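Local coordinates for axin interactor, dorsalization-associated protein (PDB 2QZQ) that acts as a ventralizing factor in the zebrafish embryo, binding axin, disrupting its homodimerization and so blocking axin-mediated JNK activation, at residues 39-44 with 85-90; 35-40 with 49-54; 104-109 with 120-125; 16-21 with 71-76. All blocks are in the same frame, centred on the assembly; numbering follows the deposited sequence.

Contact 1: 39-44 with 85-90; sequences SVKDLN and AIFFEF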
# COMPACT_ATOMS: atom_id res chain seq x y z
N SER A 39 1.23 1.02 5.73
CA SER A 39 1.48 1.81 6.90
C SER A 39 0.94 3.24 6.65
O SER A 39 0.74 3.65 5.51
CB SER A 39 2.97 1.84 7.23
OG SER A 39 3.76 2.41 6.19
N VAL A 40 0.70 3.96 7.75
CA VAL A 40 0.32 5.37 7.70
C VAL A 40 1.39 6.14 8.47
O VAL A 40 1.59 5.89 9.67
CB VAL A 40 -1.08 5.60 8.31
CG1 VAL A 40 -1.50 7.07 8.16
CG2 VAL A 40 -2.13 4.69 7.61
N LYS A 41 2.08 7.04 7.77
CA LYS A 41 3.24 7.75 8.32
C LYS A 41 2.95 9.23 8.41
O LYS A 41 2.28 9.76 7.54
CB LYS A 41 4.48 7.55 7.41
CG LYS A 41 4.99 6.09 7.26
CD LYS A 41 5.48 5.51 8.57
CE LYS A 41 6.54 4.42 8.33
NZ LYS A 41 5.97 3.08 8.28
N ASP A 42 3.47 9.89 9.45
CA ASP A 42 3.38 11.37 9.50
C ASP A 42 4.37 12.03 8.54
O ASP A 42 5.11 11.34 7.83
CB ASP A 42 3.45 11.94 10.95
CG ASP A 42 4.83 11.81 11.60
OD1 ASP A 42 5.83 11.47 10.93
OD2 ASP A 42 4.92 12.03 12.83
N LEU A 43 4.37 13.36 8.52
CA LEU A 43 5.34 14.11 7.71
C LEU A 43 6.77 13.67 7.88
O LEU A 43 7.57 13.77 6.95
CB LEU A 43 5.31 15.58 8.08
CG LEU A 43 4.50 16.51 7.23
CD1 LEU A 43 4.85 17.91 7.73
CD2 LEU A 43 4.81 16.34 5.75
N ASN A 44 7.11 13.25 9.09
CA ASN A 44 8.50 12.90 9.39
C ASN A 44 8.79 11.42 9.22
O ASN A 44 9.86 10.96 9.60
CB ASN A 44 8.89 13.39 10.78
CG ASN A 44 8.80 14.92 10.91
OD1 ASN A 44 8.20 15.43 11.85
ND2 ASN A 44 9.40 15.64 9.96
N ALA A 85 0.67 10.32 5.16
CA ALA A 85 0.57 9.59 3.90
C ALA A 85 0.41 8.10 4.21
O ALA A 85 0.92 7.60 5.22
CB ALA A 85 1.80 9.81 3.06
N ILE A 86 -0.30 7.42 3.33
CA ILE A 86 -0.44 5.97 3.40
C ILE A 86 0.58 5.35 2.41
O ILE A 86 0.58 5.68 1.21
CB ILE A 86 -1.88 5.53 3.02
CG1 ILE A 86 -2.94 6.35 3.79
CG2 ILE A 86 -2.11 4.02 3.29
CD1 ILE A 86 -4.36 6.03 3.37
N PHE A 87 1.41 4.45 2.93
CA PHE A 87 2.43 3.74 2.14
C PHE A 87 2.02 2.31 1.85
O PHE A 87 1.37 1.68 2.67
CB PHE A 87 3.74 3.72 2.92
CG PHE A 87 4.51 4.98 2.80
CD1 PHE A 87 5.53 5.09 1.87
CD2 PHE A 87 4.22 6.07 3.62
CE1 PHE A 87 6.26 6.32 1.74
CE2 PHE A 87 4.92 7.28 3.49
CZ PHE A 87 5.94 7.39 2.55
N PHE A 88 2.43 1.82 0.68
CA PHE A 88 2.19 0.46 0.25
C PHE A 88 3.56 -0.00 -0.21
O PHE A 88 4.10 0.56 -1.16
CB PHE A 88 1.22 0.41 -0.94
CG PHE A 88 -0.05 1.16 -0.68
CD1 PHE A 88 -1.16 0.52 -0.19
CD2 PHE A 88 -0.09 2.55 -0.87
CE1 PHE A 88 -2.35 1.24 0.10
CE2 PHE A 88 -1.25 3.26 -0.60
CZ PHE A 88 -2.36 2.61 -0.10
N GLU A 89 4.14 -0.95 0.53
CA GLU A 89 5.47 -1.49 0.22
C GLU A 89 5.29 -2.91 -0.26
O GLU A 89 4.74 -3.72 0.46
CB GLU A 89 6.35 -1.51 1.45
CG GLU A 89 6.73 -0.13 1.98
CD GLU A 89 7.55 -0.23 3.23
OE1 GLU A 89 6.96 -0.49 4.31
OE2 GLU A 89 8.78 -0.08 3.13
N PHE A 90 5.76 -3.19 -1.48
CA PHE A 90 5.66 -4.50 -2.06
C PHE A 90 6.91 -5.29 -1.66
O PHE A 90 8.03 -4.85 -1.91
CB PHE A 90 5.55 -4.41 -3.57
CG PHE A 90 5.53 -5.75 -4.27
CD1 PHE A 90 4.33 -6.37 -4.53
CD2 PHE A 90 6.73 -6.37 -4.64
CE1 PHE A 90 4.32 -7.62 -5.18
CE2 PHE A 90 6.73 -7.58 -5.27
CZ PHE A 90 5.52 -8.22 -5.55
O HOH W 1 4.24 0.46 4.36
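Two neighbouring antiparallel strands of the C2-type beta sandwich meet here, Ser39, Val40 and Lys41 running against Phe87, Ile86 and Ala85. Ser39/Phe87 and Lys41/Ala85 are hydrogen-bonded pairs, with Val40/Ile86 the non-hydrogen-bonded pair between them. Phe87 N donates to Ser39 O at 2.8 Å, and Lys41 N reaches Ala85 O at 2.9 Å, nearly in line with the carbonyl. On the face carrying Ser39, Lys41 and Phe87, the lysine chain crosses the Phe87 side chain at about a right angle. Lys41 CG stands beside its own backbone N (chi1 -62°), which sets it 3.7 Å from Phe87 CD2. Lys41 NZ forms a salt bridge with Asp47, and Phe129 meets Phe87 edge-to-face and Lys41 as a cation-pi partner. Ser39 OG lies 3.5 Å from Phe87 CB and donates to a water that donates to Glu89 OE1. An alanine in place of Phe87 would probably leave Lys41 CG without the ring it rests against and Phe129 without its edge-to-face mate. On the other face Val40 CG2 packs on Ile86 CG1 at 4.2 Å. There Ile86 reaches Leu16 and Leu18 of strand 15-24, while strand 99-109 flanks 85-90 through backbone bonds.

Contact 2: 35-40 with 49-54; sequences YITVSV and NPVQDT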
# COMPACT_ATOMS: atom_id res chain seq x y z
N TYR A 35 3.88 -9.93 -1.03
CA TYR A 35 2.85 -9.32 -0.19
C TYR A 35 3.07 -7.82 -0.07
O TYR A 35 4.07 -7.29 -0.55
CB TYR A 35 2.75 -9.98 1.19
CG TYR A 35 3.93 -9.75 2.09
CD1 TYR A 35 5.08 -10.57 2.00
CD2 TYR A 35 3.92 -8.74 3.05
CE1 TYR A 35 6.18 -10.36 2.85
CE2 TYR A 35 5.01 -8.51 3.90
CZ TYR A 35 6.13 -9.35 3.80
OH TYR A 35 7.20 -9.14 4.64
N ILE A 36 2.13 -7.14 0.57
CA ILE A 36 2.22 -5.69 0.74
C ILE A 36 2.06 -5.30 2.19
O ILE A 36 1.19 -5.81 2.88
CB ILE A 36 1.20 -4.95 -0.17
CG1 ILE A 36 1.61 -5.12 -1.64
CG2 ILE A 36 1.09 -3.39 0.20
CD1 ILE A 36 0.58 -4.51 -2.66
N THR A 37 2.92 -4.37 2.62
CA THR A 37 2.84 -3.76 3.92
C THR A 37 2.26 -2.38 3.73
O THR A 37 2.77 -1.57 2.94
CB THR A 37 4.22 -3.64 4.56
OG1 THR A 37 4.71 -4.95 4.81
CG2 THR A 37 4.16 -2.89 5.92
N VAL A 38 1.17 -2.15 4.46
CA VAL A 38 0.46 -0.87 4.44
C VAL A 38 0.68 -0.19 5.79
O VAL A 38 0.37 -0.75 6.86
CB VAL A 38 -1.06 -1.04 4.16
CG1 VAL A 38 -1.80 0.36 4.08
CG2 VAL A 38 -1.31 -1.86 2.89
N SER A 39 1.23 1.02 5.73
CA SER A 39 1.48 1.81 6.90
C SER A 39 0.94 3.24 6.65
O SER A 39 0.74 3.65 5.51
CB SER A 39 2.97 1.84 7.23
OG SER A 39 3.76 2.41 6.19
N VAL A 40 0.70 3.96 7.75
CA VAL A 40 0.32 5.37 7.70
C VAL A 40 1.39 6.14 8.47
O VAL A 40 1.59 5.89 9.67
CB VAL A 40 -1.08 5.60 8.31
CG1 VAL A 40 -1.50 7.07 8.16
CG2 VAL A 40 -2.13 4.69 7.61
N ASN A 49 -0.10 4.73 12.93
CA ASN A 49 -0.98 3.57 13.06
C ASN A 49 -0.12 2.30 13.12
O ASN A 49 1.07 2.33 12.73
CB ASN A 49 -1.86 3.40 11.81
CG ASN A 49 -2.94 4.45 11.67
OD1 ASN A 49 -3.10 5.36 12.50
ND2 ASN A 49 -3.72 4.33 10.60
N PRO A 50 -0.72 1.17 13.58
CA PRO A 50 -0.06 -0.13 13.44
C PRO A 50 0.09 -0.50 11.97
O PRO A 50 -0.83 -0.26 11.16
CB PRO A 50 -1.01 -1.11 14.13
CG PRO A 50 -2.31 -0.39 14.24
CD PRO A 50 -2.00 1.07 14.31
N VAL A 51 1.24 -1.08 11.65
CA VAL A 51 1.60 -1.51 10.31
C VAL A 51 0.81 -2.78 10.05
O VAL A 51 0.61 -3.56 10.98
CB VAL A 51 3.14 -1.72 10.23
CG1 VAL A 51 3.57 -2.13 8.86
CG2 VAL A 51 3.86 -0.41 10.60
N GLN A 52 0.33 -2.96 8.83
CA GLN A 52 -0.44 -4.14 8.45
C GLN A 52 0.11 -4.83 7.20
O GLN A 52 0.34 -4.18 6.18
CB GLN A 52 -1.89 -3.78 8.18
CG GLN A 52 -2.66 -3.12 9.34
CD GLN A 52 -4.04 -2.72 8.89
OE1 GLN A 52 -4.93 -3.56 8.80
NE2 GLN A 52 -4.22 -1.43 8.58
N ASP A 53 0.29 -6.16 7.28
CA ASP A 53 0.75 -6.95 6.12
C ASP A 53 -0.40 -7.68 5.47
O ASP A 53 -1.17 -8.37 6.15
CB ASP A 53 1.80 -7.99 6.55
CG ASP A 53 3.12 -7.39 6.92
OD1 ASP A 53 3.34 -6.16 6.73
OD2 ASP A 53 3.97 -8.16 7.41
N THR A 54 -0.52 -7.59 4.15
CA THR A 54 -1.46 -8.48 3.48
C THR A 54 -0.95 -9.92 3.65
O THR A 54 0.25 -10.14 3.93
CB THR A 54 -1.68 -8.22 1.96
OG1 THR A 54 -0.53 -8.65 1.21
CG2 THR A 54 -2.05 -6.73 1.63
O HOH W 2 6.67 -7.39 6.74
O HOH W 3 -1.61 0.23 8.65
O HOH W 4 1.47 2.44 10.00
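The backbones of 35-40 and 49-54 run antiparallel, their end-to-end directions 165° apart, with Val38/Gln52 a hydrogen-bonded pair and Thr37/Asp53 a non-hydrogen-bonded one. Val38 N to Gln52 O, at 2.8 Å, is almost straight, and Gln52 N returns a bond to Val38 O. Further along, Thr54 N donates to Ile36 O, but the return bond goes to a side chain: Ile36 N donates to Thr54 OG1 at 3.1 Å. That hydroxyl sits between its own backbone N and carbonyl carbon (chi1 73°), which turns it to the neighbouring strand and against Tyr35 CB. Thr37 and Asp53 run alongside each other in the same direction, and Thr37 OG1 donates to Asp53 OD1 at 2.7 Å, meeting the carboxylate from above its plane. Thr37 OG1 is also hydrogen-bonded to Lys91 NZ. The Tyr35 ring passes obliquely by the same carboxylate, its CE2 3.7 Å from Asp53 OD2 and the two planes 52° apart. A water at the ring edge joins Tyr35 OH to Asp53 OD2. Where the strands part, a second water donates to Val38 O and Pro50 O and accepts from Gln52 NE2, while a third accepts from Val40 N and donates to Asn49 O. Gln52 OE1 accepts from Leu4 N, and NE2 also donates to Glu72 O. This is a beta hairpin whose short return strand, 52-53, forms an outer edge of the C2-type sandwich and gives way to water-bridged chain toward the turn.

Contact 3: 104-109 with 120-125; sequences CFAFME and IELYKK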
# COMPACT_ATOMS: atom_id res chain seq x y z
N CYS A 104 9.76 -2.19 -3.90
CA CYS A 104 9.29 -0.87 -4.34
C CYS A 104 8.16 -0.45 -3.43
O CYS A 104 7.67 -1.24 -2.62
CB CYS A 104 8.84 -0.95 -5.80
SG CYS A 104 7.53 -2.21 -6.11
N PHE A 105 7.76 0.82 -3.55
CA PHE A 105 6.68 1.34 -2.74
C PHE A 105 5.84 2.38 -3.50
O PHE A 105 6.25 2.96 -4.53
CB PHE A 105 7.22 1.95 -1.44
CG PHE A 105 8.04 3.22 -1.66
CD1 PHE A 105 9.37 3.15 -2.06
CD2 PHE A 105 7.47 4.47 -1.47
CE1 PHE A 105 10.13 4.31 -2.24
CE2 PHE A 105 8.21 5.66 -1.65
CZ PHE A 105 9.53 5.58 -2.04
N ALA A 106 4.64 2.59 -2.98
CA ALA A 106 3.73 3.61 -3.49
C ALA A 106 3.25 4.32 -2.26
O ALA A 106 3.24 3.75 -1.16
CB ALA A 106 2.54 2.96 -4.22
N PHE A 107 2.81 5.57 -2.41
CA PHE A 107 2.20 6.22 -1.29
C PHE A 107 1.09 7.11 -1.79
O PHE A 107 1.02 7.43 -2.99
CB PHE A 107 3.23 7.04 -0.50
CG PHE A 107 3.86 8.15 -1.29
CD1 PHE A 107 4.93 7.89 -2.14
CD2 PHE A 107 3.38 9.46 -1.19
CE1 PHE A 107 5.55 8.94 -2.86
CE2 PHE A 107 3.95 10.48 -1.91
CZ PHE A 107 5.03 10.24 -2.73
N MSE A 108 0.22 7.50 -0.87
CA MSE A 108 -0.79 8.51 -1.17
C MSE A 108 -0.93 9.50 -0.04
O MSE A 108 -1.01 9.11 1.12
CB MSE A 108 -2.13 7.89 -1.58
CG MSE A 108 -2.71 6.83 -0.67
SE MSE A 108 -4.47 6.22 -1.46
CE MSE A 108 -5.47 7.35 -0.67
N GLU A 109 -0.93 10.79 -0.41
CA GLU A 109 -1.16 11.89 0.52
C GLU A 109 -2.64 11.99 0.91
O GLU A 109 -3.51 11.43 0.25
CB GLU A 109 -0.66 13.23 -0.06
CG GLU A 109 0.85 13.31 -0.46
CD GLU A 109 1.84 13.30 0.73
OE1 GLU A 109 1.45 13.44 1.90
OE2 GLU A 109 3.07 13.14 0.48
N ILE A 120 -1.55 4.15 -8.76
CA ILE A 120 -0.45 4.87 -8.16
C ILE A 120 0.84 4.22 -8.66
O ILE A 120 0.97 2.99 -8.69
CB ILE A 120 -0.45 4.78 -6.62
CG1 ILE A 120 -1.78 5.24 -6.00
CG2 ILE A 120 0.73 5.59 -6.05
CD1 ILE A 120 -1.89 4.93 -4.50
N GLU A 121 1.79 5.08 -9.04
CA GLU A 121 3.10 4.65 -9.54
C GLU A 121 4.01 4.10 -8.44
O GLU A 121 3.87 4.43 -7.24
CB GLU A 121 3.80 5.83 -10.27
CG GLU A 121 4.40 6.91 -9.33
CD GLU A 121 3.39 7.98 -8.89
OE1 GLU A 121 2.16 7.75 -8.98
OE2 GLU A 121 3.83 9.03 -8.39
N LEU A 122 4.97 3.27 -8.85
CA LEU A 122 5.90 2.64 -7.91
C LEU A 122 7.27 3.30 -7.96
O LEU A 122 7.78 3.61 -9.04
CB LEU A 122 6.05 1.14 -8.19
CG LEU A 122 4.62 0.61 -7.90
CD1 LEU A 122 4.11 -0.40 -8.87
CD2 LEU A 122 4.39 0.27 -6.45
N TYR A 123 7.86 3.42 -6.78
CA TYR A 123 9.20 3.96 -6.63
C TYR A 123 10.11 2.88 -6.09
O TYR A 123 9.67 2.03 -5.34
CB TYR A 123 9.16 5.16 -5.68
CG TYR A 123 8.41 6.31 -6.32
CD1 TYR A 123 8.98 7.01 -7.39
CD2 TYR A 123 7.11 6.64 -5.93
CE1 TYR A 123 8.31 8.03 -8.03
CE2 TYR A 123 6.42 7.66 -6.58
CZ TYR A 123 7.02 8.35 -7.63
OH TYR A 123 6.36 9.38 -8.25
N LYS A 124 11.38 2.92 -6.49
CA LYS A 124 12.36 1.90 -6.13
C LYS A 124 12.67 1.95 -4.63
O LYS A 124 12.69 3.05 -4.02
CB LYS A 124 13.66 2.12 -6.91
CG LYS A 124 13.56 2.03 -8.40
CD LYS A 124 14.91 2.30 -9.04
CE LYS A 124 14.91 1.92 -10.54
NZ LYS A 124 16.09 2.49 -11.28
N LYS A 125 12.90 0.78 -4.04
CA LYS A 125 13.49 0.66 -2.72
C LYS A 125 14.82 1.44 -2.68
O LYS A 125 15.42 1.65 -3.75
CB LYS A 125 13.75 -0.82 -2.37
CG LYS A 125 14.59 -1.60 -3.39
CD LYS A 125 16.05 -1.81 -2.95
CE LYS A 125 16.15 -2.60 -1.66
NZ LYS A 125 15.49 -3.94 -1.80
O HOH W 5 3.53 6.44 -5.17
O HOH W 6 2.77 9.07 -5.41
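Tyr123 N donates to Phe105 O at 2.8 Å, and Phe105 N returns a bond to Tyr123 O, making the two residues a hydrogen-bonded antiparallel pair. Above this backbone Tyr123 CB sits over one face of the Phe105 ring, 3.9 Å from the centroid and offset toward the rim, in a CH-pi contact. Phe105 CG stands between its backbone N and carbonyl carbon (chi1 68°), which sets it toward the partner strand. Lys124 O comes to the edge of the ring, 3.4 Å from Phe105 CE1. Phe107 meets the tyrosine obliquely, Phe107 CE1 to Tyr123 CE2 being 4.0 Å. Tyr123 OH is tied to its own segment by a 2.6 Å hydrogen bond to Glu121 OE2, received on the anti lone pair, the side away from the other oxygen. Beyond the Phe105/Tyr123 pair the direct bonding stops, and a water stands between the strands, accepting from Phe107 N and bridging to Glu121 O. The other side of the sheet is apolar. Ala106 CB touches Ile120 CG2 at 3.7 Å, Leu122 CD2 lies near Cys104 SG, and Ile120 CD1 meets Met108, a selenomethionine here, whose side chain crosses it at about a right angle. Leu144 and Leu146 of strand 144-151 extend this layer. The whole is a beta hairpin of the C2-type sandwich, strands 99-109 and 116-124, with aromatic rings on one face and the apolar core on the other.

Contact 4: 16-21 with 71-76; sequences LTLTIE and VEIQRH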
# COMPACT_ATOMS: atom_id res chain seq x y z
N LEU A 16 -11.74 4.61 6.21
CA LEU A 16 -11.33 4.31 4.85
C LEU A 16 -10.95 2.84 4.73
O LEU A 16 -10.23 2.31 5.57
CB LEU A 16 -10.15 5.22 4.45
CG LEU A 16 -9.44 4.96 3.10
CD1 LEU A 16 -10.33 5.26 1.91
CD2 LEU A 16 -8.14 5.75 3.03
N THR A 17 -11.52 2.21 3.71
CA THR A 17 -11.10 0.90 3.23
C THR A 17 -10.37 1.06 1.90
O THR A 17 -10.88 1.70 0.97
CB THR A 17 -12.27 -0.06 3.03
OG1 THR A 17 -13.05 -0.08 4.24
CG2 THR A 17 -11.76 -1.52 2.71
N LEU A 18 -9.17 0.50 1.83
CA LEU A 18 -8.46 0.44 0.55
C LEU A 18 -8.43 -0.99 0.07
O LEU A 18 -7.85 -1.87 0.75
CB LEU A 18 -7.05 0.99 0.68
CG LEU A 18 -6.95 2.45 1.10
CD1 LEU A 18 -5.52 2.83 1.48
CD2 LEU A 18 -7.52 3.36 0.01
N THR A 19 -9.06 -1.25 -1.08
CA THR A 19 -9.00 -2.55 -1.70
C THR A 19 -7.76 -2.57 -2.56
O THR A 19 -7.61 -1.77 -3.46
CB THR A 19 -10.23 -2.79 -2.62
OG1 THR A 19 -11.43 -2.61 -1.86
CG2 THR A 19 -10.21 -4.20 -3.24
N ILE A 20 -6.86 -3.50 -2.28
CA ILE A 20 -5.69 -3.65 -3.13
C ILE A 20 -6.10 -4.66 -4.16
O ILE A 20 -6.31 -5.85 -3.86
CB ILE A 20 -4.45 -4.15 -2.34
CG1 ILE A 20 -4.07 -3.19 -1.20
CG2 ILE A 20 -3.28 -4.44 -3.29
CD1 ILE A 20 -3.00 -3.76 -0.24
N GLU A 21 -6.26 -4.17 -5.39
CA GLU A 21 -6.75 -5.01 -6.47
C GLU A 21 -5.60 -5.81 -7.04
O GLU A 21 -5.62 -7.02 -7.00
CB GLU A 21 -7.44 -4.17 -7.55
CG GLU A 21 -8.64 -3.40 -6.94
CD GLU A 21 -9.38 -2.50 -7.93
OE1 GLU A 21 -8.81 -2.12 -8.97
OE2 GLU A 21 -10.56 -2.18 -7.64
N VAL A 71 -7.91 -3.50 2.93
CA VAL A 71 -7.12 -3.07 4.07
C VAL A 71 -7.87 -1.94 4.78
O VAL A 71 -8.22 -0.94 4.15
CB VAL A 71 -5.68 -2.63 3.65
CG1 VAL A 71 -4.88 -2.16 4.84
CG2 VAL A 71 -4.96 -3.79 2.93
N GLU A 72 -8.08 -2.11 6.08
CA GLU A 72 -8.79 -1.13 6.90
C GLU A 72 -7.82 -0.16 7.55
O GLU A 72 -6.97 -0.55 8.36
CB GLU A 72 -9.67 -1.83 7.97
CG GLU A 72 -10.58 -2.95 7.40
CD GLU A 72 -11.72 -2.44 6.50
OE1 GLU A 72 -12.03 -1.22 6.50
OE2 GLU A 72 -12.32 -3.27 5.80
N ILE A 73 -7.93 1.11 7.18
CA ILE A 73 -7.05 2.15 7.73
C ILE A 73 -7.44 2.44 9.18
O ILE A 73 -8.59 2.78 9.47
CB ILE A 73 -7.06 3.41 6.83
CG1 ILE A 73 -6.49 3.05 5.45
CG2 ILE A 73 -6.23 4.56 7.43
CD1 ILE A 73 -5.07 2.47 5.51
N GLN A 74 -6.46 2.30 10.08
CA GLN A 74 -6.69 2.22 11.51
C GLN A 74 -6.74 3.57 12.21
O GLN A 74 -6.21 3.76 13.30
CB GLN A 74 -5.63 1.32 12.15
CG GLN A 74 -5.73 -0.12 11.66
CD GLN A 74 -7.01 -0.80 12.13
OE1 GLN A 74 -7.26 -0.88 13.33
NE2 GLN A 74 -7.80 -1.29 11.19
N ARG A 75 -7.40 4.53 11.56
CA ARG A 75 -7.75 5.78 12.23
C ARG A 75 -8.84 6.47 11.43
O ARG A 75 -8.79 6.51 10.20
CB ARG A 75 -6.54 6.71 12.41
CG ARG A 75 -6.75 7.72 13.54
CD ARG A 75 -5.68 8.84 13.56
NE ARG A 75 -4.43 8.38 14.16
CZ ARG A 75 -3.43 9.17 14.55
NH1 ARG A 75 -3.51 10.49 14.41
NH2 ARG A 75 -2.33 8.64 15.08
N HIS A 76 -9.82 7.02 12.14
CA HIS A 76 -10.82 7.88 11.49
C HIS A 76 -10.12 9.03 10.77
O HIS A 76 -9.22 9.67 11.31
CB HIS A 76 -11.86 8.38 12.52
CG HIS A 76 -12.65 7.26 13.13
ND1 HIS A 76 -12.22 6.56 14.24
CD2 HIS A 76 -13.82 6.69 12.77
CE1 HIS A 76 -13.09 5.62 14.54
NE2 HIS A 76 -14.08 5.67 13.66
O HOH W 7 -9.81 4.87 8.22
O HOH W 8 -11.70 1.26 7.54
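Thr17 OG1 donates to Glu72 OE1 at 2.7 Å, approaching on the syn side and 26° out of the carboxylate plane. The same oxygen accepts a hydrogen bond from a water that also donates to Leu16 O, and it forms a salt bridge with Arg6; Thr17 OG1 is also hydrogen-bonded to His151. The bend of Glu72 at chi2 (-69°) folds CD back from the extended course. An alanine at Glu72 would probably cost Thr17 OG1 this acceptor and Arg6 its carboxylate partner. Below this, Leu18 and Val71 form a hydrogen-bonded antiparallel pair, Val71 N to Leu18 O at 2.7 Å and Leu18 N to Val71 O at 2.9 Å. Ile73 N adds a bond to Leu16 O, and Gln74 NE2 donates to Glu72 O. On the opposite face the contact is apolar. Leu16 and Ile73 lie abreast, with Leu16 CD2 4.0 Å from Ile73 CG1. Leu18 CD1 meets Ile73 CD1, and Ile20 CD1 rests 3.7 Å from Val71 CG2. These aliphatic groups face Ile86, Val38 and Val40 across the sandwich. The chemistry is thus two-sided: a water-bridged network where Arg6 would help keep the carboxylate ionised, and a hydrocarbon core behind it.

All four contacts belong to one C2-type antiparallel beta sandwich. Contacts 1 and 2 share strand 34-41, flanked by 85-94 and by 52-53, and their centres are 9 Å apart. Contact 3 continues the same run of strands, Phe88 O and Ile86 O accepting from Ala106 N and Met108 N. Contact 4 packs across the core, with Leu16, Leu18 and Ile73 against Ile86 and Phe88, its centre 13 Å from contact 1 and 17 Å from contact 3. Along the chain, contact 2 falls between the two segments of contact 4, contacts 1 and 4 interleave, and contact 3 follows. Sequence-distant strands thus close a single hydrophobic core in this C-terminal domain.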